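PDB 6SKI: putative type VI secretion protein from Escherichia coli, which probably hydrolyses phospholipids as a Tle1-type effector of the type VI secretion system, and binds the TTR domain of the VgrG spike. Local coordinates for residues Q76-F81 / P335-V340; S329-C334 / G402-F407; K354-R359 / L377-R382; A490-E495 / F522-K527. All blocks are in the same frame, centred on the assembly; numbering follows the deposited sequence.

Contact 1. Residues Q76-F81 / P335-V340; sequences QSCEDF and PEFEIV
Helix 76-81 and strand 336-340 meet without any polar bond, and the ring of Phe337 does most of the work. Their short axes pass 9.3 Å apart at 111°, so the strand runs across the helix rather than along it. A CH-pi contact comes first: Ser77 CB sits over the centre of one face of the Phe337 ring, 3.6 Å from its centroid. The hydroxyl of Ser77 takes no part; chi1 of -52° directs OG to the carbonyl O of Lys73, one turn earlier, to which it is hydrogen-bonded. The second interaction is sulfur-aromatic. Cys78 SG approaches the same ring in its plane, 3.5 Å from CE2, so face and edge are taken by consecutive helix residues. Apolar packing completes the set: Cys78 SG also rests on Pro335 CB at 3.7 Å, and Phe81 CD2 lies 4.0 Å from both Pro335 CB and Phe337 CZ, its ring crossing theirs obliquely. The case illustrates how one aromatic side chain can meet a helix by face and edge at once. Around it, Arg382 of strand 376-386 and Gln400 of strand 398-409 touch Phe337, while Ile494 packs on Cys78 from the loop before strand 495-497.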
loop_
_atom_site.group_PDB
_atom_site.type_symbol
_atom_site.label_atom_id
_atom_site.label_comp_id
_atom_site.label_asym_id
_atom_site.label_seq_id
_atom_site.Cartn_x
_atom_site.Cartn_y
_atom_site.Cartn_z
ATOM N N GLN A 76 8.179 23.634 -20.972
ATOM C CA GLN A 76 9.631 23.669 -20.872
ATOM C C GLN A 76 10.097 24.893 -20.098
ATOM O O GLN A 76 11.101 24.826 -19.380
ATOM C CB GLN A 76 10.261 23.637 -22.262
ATOM C CG GLN A 76 11.773 23.672 -22.237
ATOM C CD GLN A 76 12.366 22.376 -21.737
ATOM O OE1 GLN A 76 13.073 22.349 -20.731
ATOM N NE2 GLN A 76 12.082 21.288 -22.438
ATOM N N SER A 77 9.365 26.002 -20.196
ATOM C CA SER A 77 9.695 27.162 -19.381
ATOM C C SER A 77 9.432 26.905 -17.905
ATOM O O SER A 77 10.181 27.395 -17.059
ATOM C CB SER A 77 8.908 28.384 -19.853
ATOM O OG SER A 77 9.063 28.588 -21.244
ATOM N N CYS A 78 8.391 26.137 -17.580
ATOM C CA CYS A 78 8.155 25.748 -16.193
ATOM C C CYS A 78 9.291 24.882 -15.669
ATOM O O CYS A 78 9.763 25.074 -14.540
ATOM C CB CYS A 78 6.830 24.996 -16.074
ATOM S SG CYS A 78 5.345 25.989 -16.299
ATOM N N GLU A 79 9.737 23.920 -16.479
ATOM C CA GLU A 79 10.867 23.087 -16.080
ATOM C C GLU A 79 12.121 23.924 -15.863
ATOM O O GLU A 79 12.844 23.728 -14.878
ATOM C CB GLU A 79 11.125 22.008 -17.128
ATOM C CG GLU A 79 12.312 21.124 -16.803
ATOM C CD GLU A 79 12.194 19.742 -17.400
ATOM O OE1 GLU A 79 11.547 18.876 -16.773
ATOM O OE2 GLU A 79 12.749 19.517 -18.494
ATOM N N ASP A 80 12.393 24.861 -16.772
ATOM C CA ASP A 80 13.561 25.725 -16.637
ATOM C C ASP A 80 13.456 26.606 -15.397
ATOM O O ASP A 80 14.445 26.806 -14.683
ATOM C CB ASP A 80 13.710 26.582 -17.892
ATOM C CG ASP A 80 14.431 25.859 -19.007
ATOM O OD1 ASP A 80 14.715 24.655 -18.847
ATOM O OD2 ASP A 80 14.700 26.490 -20.050
ATOM N N PHE A 81 12.263 27.138 -15.133
ATOM C CA PHE A 81 12.023 27.938 -13.939
ATOM C C PHE A 81 12.350 27.144 -12.684
ATOM O O PHE A 81 13.107 27.603 -11.819
ATOM C CB PHE A 81 10.558 28.382 -13.933
ATOM C CG PHE A 81 10.259 29.541 -13.029
ATOM C CD1 PHE A 81 11.239 30.115 -12.245
ATOM C CD2 PHE A 81 8.976 30.048 -12.960
ATOM C CE1 PHE A 81 10.942 31.176 -11.423
ATOM C CE2 PHE A 81 8.679 31.105 -12.140
ATOM C CZ PHE A 81 9.660 31.667 -11.369
ATOM N N PRO A 335 3.171 27.804 -12.771
ATOM C CA PRO A 335 3.923 28.954 -13.281
ATOM C C PRO A 335 3.328 29.461 -14.582
ATOM O O PRO A 335 3.011 28.684 -15.484
ATOM C CB PRO A 335 5.332 28.387 -13.484
ATOM C CG PRO A 335 5.388 27.210 -12.573
ATOM C CD PRO A 335 4.022 26.612 -12.660
ATOM N N GLU A 336 3.176 30.776 -14.675
ATOM C CA GLU A 336 2.541 31.395 -15.829
ATOM C C GLU A 336 3.516 32.359 -16.481
ATOM O O GLU A 336 4.132 33.179 -15.796
ATOM C CB GLU A 336 1.257 32.117 -15.427
ATOM C CG GLU A 336 0.004 31.294 -15.650
ATOM C CD GLU A 336 -1.257 32.056 -15.316
ATOM O OE1 GLU A 336 -1.170 33.046 -14.561
ATOM O OE2 GLU A 336 -2.336 31.665 -15.806
ATOM N N PHE A 337 3.646 32.264 -17.800
ATOM C CA PHE A 337 4.606 33.046 -18.561
ATOM C C PHE A 337 3.882 33.906 -19.585
ATOM O O PHE A 337 2.861 33.503 -20.148
ATOM C CB PHE A 337 5.610 32.139 -19.279
ATOM C CG PHE A 337 6.352 31.210 -18.366
ATOM C CD1 PHE A 337 7.599 31.548 -17.878
ATOM C CD2 PHE A 337 5.802 29.998 -17.996
ATOM C CE1 PHE A 337 8.280 30.700 -17.038
ATOM C CE2 PHE A 337 6.479 29.148 -17.156
ATOM C CZ PHE A 337 7.719 29.500 -16.676
ATOM N N GLU A 338 4.419 35.099 -19.823
ATOM C CA GLU A 338 3.911 35.954 -20.883
ATOM C C GLU A 338 5.035 36.845 -21.386
ATOM O O GLU A 338 5.958 37.185 -20.644
ATOM C CB GLU A 338 2.717 36.794 -20.420
ATOM C CG GLU A 338 3.053 38.145 -19.833
ATOM C CD GLU A 338 1.849 38.782 -19.180
ATOM O OE1 GLU A 338 0.906 38.040 -18.835
ATOM O OE2 GLU A 338 1.822 40.022 -19.044
ATOM N N ILE A 339 4.955 37.213 -22.661
ATOM C CA ILE A 339 5.960 38.049 -23.301
ATOM C C ILE A 339 5.505 39.499 -23.230
ATOM O O ILE A 339 4.356 39.816 -23.563
ATOM C CB ILE A 339 6.204 37.612 -24.755
ATOM C CG1 ILE A 339 6.515 36.115 -24.806
ATOM C CG2 ILE A 339 7.340 38.408 -25.363
ATOM C CD1 ILE A 339 7.078 35.645 -26.125
ATOM N N VAL A 340 6.401 40.375 -22.785
ATOM C CA VAL A 340 6.130 41.794 -22.613
ATOM C C VAL A 340 7.345 42.579 -23.096
ATOM O O VAL A 340 8.351 42.010 -23.524
ATOM C CB VAL A 340 5.802 42.155 -21.150
ATOM C CG1 VAL A 340 4.382 41.748 -20.806
ATOM C CG2 VAL A 340 6.795 41.502 -20.209
#

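Contact 2. Residues S329-C334 / G402-F407; sequences SLFLSC and GAAVFF
Two antiparallel strands pair here within a three-stranded antiparallel sheet, where 398-409 is the middle strand and 328-341 one of its neighbours. On one face of the ladder, Phe331 and Phe406 form the non-hydrogen-bonded pair and their rings make an offset edge-to-face (T-shaped) stack. The edge of Phe406 is turned to the face of Phe331, with centroids 5.2 Å apart and planes at 72°. Phe331 CD1 also lies 3.4 Å from Ala404 CB, which approaches obliquely from the side of the ring plane away from Phe406. At the other end of Phe406, CZ reaches Ser329 CB at 3.4 Å. The opposite face carries Leu330 and Phe407, which touch more loosely, Leu330 CD1 being 4.4 Å from Phe407 CD2. Leu332 CD1 comes closer, to Phe407 CB at 3.7 Å, the two side chains running side by side in the same direction. Helix 72-85 covers the Phe331 and Phe406 side through Phe81, Leu82 and Ile85, and Leu362 of helix 350-362 meets Leu332 on the other. Main-chain bonds fix this register, each lying in the plane of its acceptor carbonyl. Leu330 and Phe407 exchange a reciprocal pair, and beyond them, where strand 329-331 gives way to loop, Leu332 N still donates to Val405 O at 2.6 Å.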
loop_
_atom_site.group_PDB
_atom_site.type_symbol
_atom_site.label_atom_id
_atom_site.label_comp_id
_atom_site.label_asym_id
_atom_site.label_seq_id
_atom_site.Cartn_x
_atom_site.Cartn_y
_atom_site.Cartn_z
ATOM N N SER A 329 10.997 22.355 -2.136
ATOM C CA SER A 329 11.068 23.544 -2.978
ATOM C C SER A 329 9.971 23.361 -4.017
ATOM O O SER A 329 10.179 22.699 -5.037
ATOM C CB SER A 329 12.444 23.695 -3.614
ATOM O OG SER A 329 13.461 23.665 -2.630
ATOM N N LEU A 330 8.806 23.948 -3.762
ATOM C CA LEU A 330 7.589 23.551 -4.451
ATOM C C LEU A 330 6.920 24.743 -5.110
ATOM O O LEU A 330 6.830 25.819 -4.521
ATOM C CB LEU A 330 6.600 22.900 -3.479
ATOM C CG LEU A 330 7.156 21.878 -2.493
ATOM C CD1 LEU A 330 6.117 21.554 -1.445
ATOM C CD2 LEU A 330 7.602 20.619 -3.212
ATOM N N PHE A 331 6.440 24.543 -6.331
ATOM C CA PHE A 331 5.543 25.503 -6.955
ATOM C C PHE A 331 4.144 25.273 -6.409
ATOM O O PHE A 331 3.560 24.207 -6.614
ATOM C CB PHE A 331 5.553 25.360 -8.474
ATOM C CG PHE A 331 6.718 26.021 -9.140
ATOM C CD1 PHE A 331 7.101 27.296 -8.782
ATOM C CD2 PHE A 331 7.420 25.375 -10.138
ATOM C CE1 PHE A 331 8.170 27.907 -9.394
ATOM C CE2 PHE A 331 8.486 25.986 -10.756
ATOM C CZ PHE A 331 8.862 27.251 -10.382
ATOM N N LEU A 332 3.610 26.263 -5.706
ATOM C CA LEU A 332 2.267 26.173 -5.159
ATOM C C LEU A 332 1.245 26.831 -6.065
ATOM O O LEU A 332 0.052 26.834 -5.747
ATOM C CB LEU A 332 2.226 26.798 -3.766
ATOM C CG LEU A 332 2.967 26.021 -2.678
ATOM C CD1 LEU A 332 2.502 26.458 -1.304
ATOM C CD2 LEU A 332 2.773 24.530 -2.858
ATOM N N SER A 333 1.692 27.384 -7.184
ATOM C CA SER A 333 0.841 27.827 -8.271
ATOM C C SER A 333 1.454 27.325 -9.565
ATOM O O SER A 333 2.664 27.110 -9.654
ATOM C CB SER A 333 0.712 29.352 -8.299
ATOM O OG SER A 333 -0.095 29.782 -9.378
ATOM N N CYS A 334 0.618 27.125 -10.565
ATOM C CA CYS A 334 1.143 26.744 -11.864
ATOM C C CYS A 334 1.883 27.937 -12.457
ATOM O O CYS A 334 1.290 29.010 -12.615
ATOM C CB CYS A 334 0.022 26.288 -12.789
ATOM S SG CYS A 334 0.516 26.072 -14.508
ATOM N N GLY A 402 7.804 35.122 -16.339
ATOM C CA GLY A 402 6.980 34.103 -15.713
ATOM C C GLY A 402 6.945 34.322 -14.216
ATOM O O GLY A 402 7.917 34.784 -13.626
ATOM N N ALA A 403 5.812 34.007 -13.613
ATOM C CA ALA A 403 5.646 34.131 -12.176
ATOM C C ALA A 403 5.004 32.870 -11.632
ATOM O O ALA A 403 4.172 32.243 -12.301
ATOM C CB ALA A 403 4.802 35.351 -11.810
ATOM N N ALA A 404 5.424 32.482 -10.431
ATOM C CA ALA A 404 4.807 31.366 -9.729
ATOM C C ALA A 404 4.873 31.619 -8.232
ATOM O O ALA A 404 5.537 32.545 -7.769
ATOM C CB ALA A 404 5.481 30.040 -10.082
ATOM N N VAL A 405 4.153 30.803 -7.472
ATOM C CA VAL A 405 4.231 30.830 -6.016
ATOM C C VAL A 405 5.127 29.688 -5.559
ATOM O O VAL A 405 4.868 28.522 -5.868
ATOM C CB VAL A 405 2.840 30.729 -5.379
ATOM C CG1 VAL A 405 2.943 30.888 -3.878
ATOM C CG2 VAL A 405 1.934 31.779 -5.956
ATOM N N PHE A 406 6.180 30.022 -4.824
ATOM C CA PHE A 406 7.168 29.061 -4.361
ATOM C C PHE A 406 7.105 28.921 -2.848
ATOM O O PHE A 406 6.994 29.913 -2.121
ATOM C CB PHE A 406 8.573 29.490 -4.776
ATOM C CG PHE A 406 9.496 28.345 -5.055
ATOM C CD1 PHE A 406 9.251 27.482 -6.105
ATOM C CD2 PHE A 406 10.609 28.133 -4.271
ATOM C CE1 PHE A 406 10.099 26.433 -6.367
ATOM C CE2 PHE A 406 11.457 27.082 -4.524
ATOM C CZ PHE A 406 11.202 26.234 -5.576
ATOM N N PHE A 407 7.172 27.682 -2.383
ATOM C CA PHE A 407 7.282 27.358 -0.972
ATOM C C PHE A 407 8.625 26.685 -0.739
ATOM O O PHE A 407 8.955 25.706 -1.416
ATOM C CB PHE A 407 6.143 26.443 -0.530
ATOM C CG PHE A 407 6.137 26.150 0.938
ATOM C CD1 PHE A 407 6.007 27.169 1.858
ATOM C CD2 PHE A 407 6.261 24.853 1.397
ATOM C CE1 PHE A 407 6.000 26.900 3.204
ATOM C CE2 PHE A 407 6.255 24.582 2.741
ATOM C CZ PHE A 407 6.124 25.607 3.645
#

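Contact 3. Residues K354-R359 / L377-R382; sequences KAEQVR and LTTKIR
This is a surface contact of a helix lying on a sheet: residues 354-359 of helix 350-362 run nearly antiparallel to strand 377-382, at 169° between the short axes and 8.4 Å apart at closest approach. The strand is an outermost one of the three-stranded sheet, and the same helix also touches the other two strands. Backbones come nearest where Ala355 faces Thr379. Most of the burial, however, belongs to Arg359 and Thr379. Arg359 leaves the helix with CG anti to its N and bends at chi3 (37°), which turns the guanidinium back toward Glu356; its NE lies 3.3 Å from Thr379 CG2, a methyl at the edge of the guanidinium and near its plane. Arg359 CG meets Leu377 CD2 at 3.7 Å as the two side chains run antiparallel alongside one another. Beside it, Glu356, bent at chi2, lies perpendicular to Thr379 and puts OE2 3.3 Å from the same methyl. The methyl faces the helix because Thr379 holds CG2 beside its N and places OG1 between N and C. Glu356 OE1 takes a salt bridge from Arg359 NH2 at 2.9 Å, weak as a hydrogen bond, and another from Lys360. The charged groups are thus paired with each other on the helix, and what they meet on the strand is a methyl and a leucine: a polar-looking interface held by van der Waals contact.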
loop_
_atom_site.group_PDB
_atom_site.type_symbol
_atom_site.label_atom_id
_atom_site.label_comp_id
_atom_site.label_asym_id
_atom_site.label_seq_id
_atom_site.Cartn_x
_atom_site.Cartn_y
_atom_site.Cartn_z
ATOM N N LYS A 354 -1.286 37.486 -10.936
ATOM C CA LYS A 354 -1.915 36.193 -10.701
ATOM C C LYS A 354 -1.189 35.425 -9.605
ATOM O O LYS A 354 -1.823 34.838 -8.721
ATOM C CB LYS A 354 -1.942 35.388 -11.998
ATOM C CG LYS A 354 -2.525 33.998 -11.855
ATOM C CD LYS A 354 -3.961 34.053 -11.376
ATOM C CE LYS A 354 -4.662 32.726 -11.599
ATOM N NZ LYS A 354 -4.346 32.159 -12.938
ATOM N N ALA A 355 0.144 35.422 -9.644
ATOM C CA ALA A 355 0.908 34.707 -8.630
ATOM C C ALA A 355 0.708 35.319 -7.251
ATOM O O ALA A 355 0.619 34.595 -6.255
ATOM C CB ALA A 355 2.388 34.690 -9.004
ATOM N N GLU A 356 0.626 36.646 -7.167
ATOM C CA GLU A 356 0.404 37.277 -5.872
ATOM C C GLU A 356 -1.005 37.005 -5.362
ATOM O O GLU A 356 -1.209 36.822 -4.155
ATOM C CB GLU A 356 0.668 38.777 -5.965
ATOM C CG GLU A 356 2.129 39.141 -5.806
ATOM C CD GLU A 356 2.475 39.545 -4.390
ATOM O OE1 GLU A 356 1.658 40.245 -3.755
ATOM O OE2 GLU A 356 3.562 39.163 -3.908
ATOM N N GLN A 357 -1.987 36.956 -6.264
ATOM C CA GLN A 357 -3.328 36.551 -5.858
ATOM C C GLN A 357 -3.322 35.136 -5.301
ATOM O O GLN A 357 -3.942 34.864 -4.265
ATOM C CB GLN A 357 -4.289 36.655 -7.039
ATOM C CG GLN A 357 -5.069 37.950 -7.089
ATOM C CD GLN A 357 -6.385 37.800 -7.819
ATOM O OE1 GLN A 357 -6.553 36.894 -8.634
ATOM N NE2 GLN A 357 -7.327 38.690 -7.531
ATOM N N VAL A 358 -2.618 34.221 -5.969
ATOM C CA VAL A 358 -2.549 32.844 -5.487
ATOM C C VAL A 358 -1.835 32.779 -4.142
ATOM O O VAL A 358 -2.223 32.009 -3.257
ATOM C CB VAL A 358 -1.875 31.936 -6.530
ATOM C CG1 VAL A 358 -1.772 30.520 -6.003
ATOM C CG2 VAL A 358 -2.663 31.949 -7.820
ATOM N N ARG A 359 -0.789 33.585 -3.960
ATOM C CA ARG A 359 -0.062 33.564 -2.693
ATOM C C ARG A 359 -0.927 34.075 -1.551
ATOM O O ARG A 359 -0.921 33.504 -0.455
ATOM C CB ARG A 359 1.215 34.394 -2.790
ATOM C CG ARG A 359 2.207 34.092 -1.684
ATOM C CD ARG A 359 3.314 35.118 -1.641
ATOM N NE ARG A 359 2.814 36.455 -1.941
ATOM C CZ ARG A 359 2.345 37.299 -1.029
ATOM N NH1 ARG A 359 2.311 36.950 0.248
ATOM N NH2 ARG A 359 1.909 38.494 -1.395
ATOM N N LEU A 377 7.022 31.369 2.005
ATOM C CA LEU A 377 6.147 31.425 0.841
ATOM C C LEU A 377 6.390 32.739 0.111
ATOM O O LEU A 377 6.251 33.816 0.698
ATOM C CB LEU A 377 4.682 31.299 1.256
ATOM C CG LEU A 377 3.672 31.077 0.136
ATOM C CD1 LEU A 377 3.900 29.734 -0.518
ATOM C CD2 LEU A 377 2.260 31.179 0.671
ATOM N N THR A 378 6.747 32.648 -1.167
ATOM C CA THR A 378 7.151 33.804 -1.948
ATOM C C THR A 378 6.519 33.680 -3.328
ATOM O O THR A 378 6.023 32.620 -3.699
ATOM C CB THR A 378 8.686 33.880 -2.033
ATOM O OG1 THR A 378 9.231 33.836 -0.710
ATOM C CG2 THR A 378 9.150 35.172 -2.684
ATOM N N THR A 379 6.495 34.780 -4.073
ATOM C CA THR A 379 6.243 34.735 -5.506
ATOM C C THR A 379 7.578 34.889 -6.219
ATOM O O THR A 379 8.278 35.888 -6.026
ATOM C CB THR A 379 5.270 35.821 -5.960
ATOM O OG1 THR A 379 5.995 37.028 -6.219
ATOM C CG2 THR A 379 4.217 36.079 -4.913
ATOM N N LYS A 380 7.925 33.902 -7.030
ATOM C CA LYS A 380 9.191 33.879 -7.741
ATOM C C LYS A 380 8.971 34.304 -9.183
ATOM O O LYS A 380 8.020 33.851 -9.837
ATOM C CB LYS A 380 9.826 32.491 -7.681
ATOM C CG LYS A 380 10.306 32.119 -6.297
ATOM C CD LYS A 380 11.806 32.232 -6.178
ATOM C CE LYS A 380 12.261 31.947 -4.765
ATOM N NZ LYS A 380 13.280 32.926 -4.305
ATOM N N ILE A 381 9.849 35.181 -9.663
ATOM C CA ILE A 381 9.768 35.766 -10.993
ATOM C C ILE A 381 10.961 35.289 -11.806
ATOM O O ILE A 381 12.098 35.297 -11.322
ATOM C CB ILE A 381 9.740 37.302 -10.935
ATOM C CG1 ILE A 381 8.691 37.787 -9.941
ATOM C CG2 ILE A 381 9.461 37.877 -12.309
ATOM C CD1 ILE A 381 8.690 39.281 -9.764
ATOM N N ARG A 382 10.696 34.870 -13.035
ATOM C CA ARG A 382 11.710 34.548 -14.024
ATOM C C ARG A 382 11.579 35.542 -15.167
ATOM O O ARG A 382 10.469 35.818 -15.621
ATOM C CB ARG A 382 11.527 33.122 -14.539
ATOM C CG ARG A 382 12.635 32.619 -15.428
ATOM C CD ARG A 382 12.518 31.123 -15.603
ATOM N NE ARG A 382 13.272 30.636 -16.751
ATOM C CZ ARG A 382 12.744 30.434 -17.951
ATOM N NH1 ARG A 382 11.461 30.685 -18.160
ATOM N NH2 ARG A 382 13.497 29.983 -18.942
#

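Contact 4. Residues A490-E495 / F522-K527; sequences ANWNIE and FVFPNK
A short antiparallel beta ladder, strand 495-497 against 521-523, begins in this contact and gives way to a type I beta turn from Phe524 to Lys527. Its rung is the hydrogen-bonded pair Glu495 and Val523. Glu495 N donates to Val523 O at 2.9 Å, almost straight (176°) and nearly along the C=O axis, whereas the return bond from Val523 N meets Glu495 O from above the carbonyl plane. At the turn's end Asn491 N closes on Asn526 O at 2.6 Å. Asn491 also folds back on its own chain: OD1 receives Asn493 N on a lone pair, an Asx turn.

Between these bonds lies the ring of Phe524, covered on both faces. Trp492 turns an edge to one of them, CE3 3.7 Å from Phe524 CD1, with planes at 71°. Ile494 CG1 makes a CH-pi contact over the other, 4.0 Å from the centroid. Lys527 adds a second CH-pi contact, its CG over a face of the Trp492 indole while the extended chain runs alongside. Two aromatic rings are thus sandwiched between aliphatic carbons. Glu495 CD lies 3.6 Å from Pro525 CG, the two side chains crossing obliquely.

Outside the segments, Arg289 binds Asn526 OD1 and the ring of Tyr290 takes Lys527 as a cation-pi partner. Trp492 pairs by its backbone with Phe331 of strand 328-341, and Phe522 packs on helix 72-85.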
loop_
_atom_site.group_PDB
_atom_site.type_symbol
_atom_site.label_atom_id
_atom_site.label_comp_id
_atom_site.label_asym_id
_atom_site.label_seq_id
_atom_site.Cartn_x
_atom_site.Cartn_y
_atom_site.Cartn_z
ATOM N N ALA A 490 1.239 18.231 -2.346
ATOM C CA ALA A 490 0.652 18.790 -3.552
ATOM C C ALA A 490 1.457 20.006 -3.984
ATOM O O ALA A 490 1.633 20.949 -3.209
ATOM C CB ALA A 490 -0.808 19.172 -3.316
ATOM N N ASN A 491 1.953 19.975 -5.217
ATOM C CA ASN A 491 2.745 21.073 -5.744
ATOM C C ASN A 491 2.538 21.144 -7.245
ATOM O O ASN A 491 1.921 20.265 -7.849
ATOM C CB ASN A 491 4.234 20.915 -5.421
ATOM C CG ASN A 491 4.763 19.542 -5.758
ATOM O OD1 ASN A 491 4.973 19.216 -6.922
ATOM N ND2 ASN A 491 4.994 18.729 -4.738
ATOM N N TRP A 492 3.063 22.204 -7.846
ATOM C CA TRP A 492 2.954 22.404 -9.282
ATOM C C TRP A 492 4.306 22.231 -9.958
ATOM O O TRP A 492 4.574 22.836 -10.995
ATOM C CB TRP A 492 2.365 23.779 -9.587
ATOM C CG TRP A 492 0.881 23.819 -9.447
ATOM C CD1 TRP A 492 0.174 24.271 -8.378
ATOM C CD2 TRP A 492 -0.082 23.388 -10.411
ATOM N NE1 TRP A 492 -1.170 24.153 -8.613
ATOM C CE2 TRP A 492 -1.354 23.611 -9.857
ATOM C CE3 TRP A 492 0.008 22.835 -11.691
ATOM C CZ2 TRP A 492 -2.525 23.301 -10.534
ATOM C CZ3 TRP A 492 -1.155 22.531 -12.361
ATOM C CH2 TRP A 492 -2.404 22.763 -11.783
ATOM N N ASN A 493 5.165 21.400 -9.375
ATOM C CA ASN A 493 6.426 21.065 -10.013
ATOM C C ASN A 493 6.163 20.176 -11.216
ATOM O O ASN A 493 5.364 19.239 -11.153
ATOM C CB ASN A 493 7.350 20.348 -9.033
ATOM C CG ASN A 493 7.879 21.261 -7.959
ATOM O OD1 ASN A 493 8.638 20.841 -7.091
ATOM N ND2 ASN A 493 7.492 22.521 -8.016
ATOM N N ILE A 494 6.841 20.465 -12.313
ATOM C CA ILE A 494 6.623 19.754 -13.564
ATOM C C ILE A 494 7.675 18.666 -13.695
ATOM O O ILE A 494 8.821 18.825 -13.252
ATOM C CB ILE A 494 6.643 20.717 -14.767
ATOM C CG1 ILE A 494 5.701 20.224 -15.862
ATOM C CG2 ILE A 494 8.039 20.886 -15.325
ATOM C CD1 ILE A 494 5.486 21.221 -16.961
ATOM N N GLU A 495 7.270 17.539 -14.260
ATOM C CA GLU A 495 8.156 16.442 -14.596
ATOM C C GLU A 495 7.980 16.123 -16.071
ATOM O O GLU A 495 7.003 16.528 -16.703
ATOM C CB GLU A 495 7.863 15.208 -13.735
ATOM C CG GLU A 495 8.208 15.385 -12.271
ATOM C CD GLU A 495 8.249 14.074 -11.516
ATOM O OE1 GLU A 495 8.007 13.018 -12.137
ATOM O OE2 GLU A 495 8.521 14.100 -10.298
ATOM N N PHE A 522 5.188 16.500 -20.663
ATOM C CA PHE A 522 5.255 17.168 -19.373
ATOM C C PHE A 522 3.993 16.894 -18.570
ATOM O O PHE A 522 2.880 17.018 -19.089
ATOM C CB PHE A 522 5.458 18.667 -19.564
ATOM C CG PHE A 522 6.842 19.030 -20.003
ATOM C CD1 PHE A 522 7.109 19.318 -21.327
ATOM C CD2 PHE A 522 7.879 19.084 -19.092
ATOM C CE1 PHE A 522 8.379 19.647 -21.732
ATOM C CE2 PHE A 522 9.150 19.415 -19.493
ATOM C CZ PHE A 522 9.400 19.697 -20.814
ATOM N N VAL A 523 4.179 16.523 -17.308
ATOM C CA VAL A 523 3.093 16.204 -16.392
ATOM C C VAL A 523 3.301 16.991 -15.108
ATOM O O VAL A 523 4.439 17.284 -14.727
ATOM C CB VAL A 523 3.030 14.690 -16.101
ATOM C CG1 VAL A 523 4.327 14.218 -15.477
ATOM C CG2 VAL A 523 1.850 14.351 -15.213
ATOM N N PHE A 524 2.206 17.365 -14.463
ATOM C CA PHE A 524 2.281 17.810 -13.082
ATOM C C PHE A 524 1.868 16.640 -12.198
ATOM O O PHE A 524 0.676 16.460 -11.925
ATOM C CB PHE A 524 1.388 19.026 -12.851
ATOM C CG PHE A 524 1.783 20.223 -13.661
ATOM C CD1 PHE A 524 2.838 21.023 -13.268
ATOM C CD2 PHE A 524 1.109 20.538 -14.825
ATOM C CE1 PHE A 524 3.203 22.119 -14.014
ATOM C CE2 PHE A 524 1.472 21.632 -15.573
ATOM C CZ PHE A 524 2.520 22.423 -15.167
ATOM N N PRO A 525 2.820 15.825 -11.737
ATOM C CA PRO A 525 2.443 14.568 -11.077
ATOM C C PRO A 525 1.766 14.773 -9.742
ATOM O O PRO A 525 0.884 13.987 -9.377
ATOM C CB PRO A 525 3.791 13.851 -10.912
ATOM C CG PRO A 525 4.702 14.535 -11.878
ATOM C CD PRO A 525 4.280 15.958 -11.816
ATOM N N ASN A 526 2.142 15.811 -9.006
ATOM C CA ASN A 526 1.666 16.046 -7.654
ATOM C C ASN A 526 0.805 17.294 -7.609
ATOM O O ASN A 526 0.845 18.069 -6.658
ATOM C CB ASN A 526 2.839 16.167 -6.689
ATOM C CG ASN A 526 3.738 14.958 -6.726
ATOM O OD1 ASN A 526 3.314 13.848 -6.418
ATOM N ND2 ASN A 526 4.985 15.162 -7.121
ATOM N N LYS A 527 -0.005 17.478 -8.636
ATOM C CA LYS A 527 -0.801 18.687 -8.736
ATOM C C LYS A 527 -1.973 18.618 -7.764
ATOM O O LYS A 527 -2.607 17.570 -7.632
ATOM C CB LYS A 527 -1.311 18.866 -10.162
ATOM C CG LYS A 527 -2.684 19.480 -10.284
ATOM C CD LYS A 527 -3.350 19.047 -11.568
ATOM C CE LYS A 527 -4.854 19.113 -11.454
ATOM N NZ LYS A 527 -5.504 18.328 -12.536
#

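Contacts 1 and 2 are buried, contact 4 partly so, and contact 3 lies at the surface. The first three share one three-stranded sheet: contact 2 joins two of its strands, while contacts 1 and 3 bring a helix to it. Contact 3 is nested along the chain inside the loop that contact 2 closes, and their centres are about 7 Å apart. Chemistry follows place. Sulfur and aromatic groups serve the buried helix, backbone bonds and rings the sheet, charged chains with methyls the surface. Contact 4, mostly loop, combines backbone bonds with ring packing, as contact 2 does, and touches contacts 1 and 2 through Ile494 and Trp492 but not contact 3.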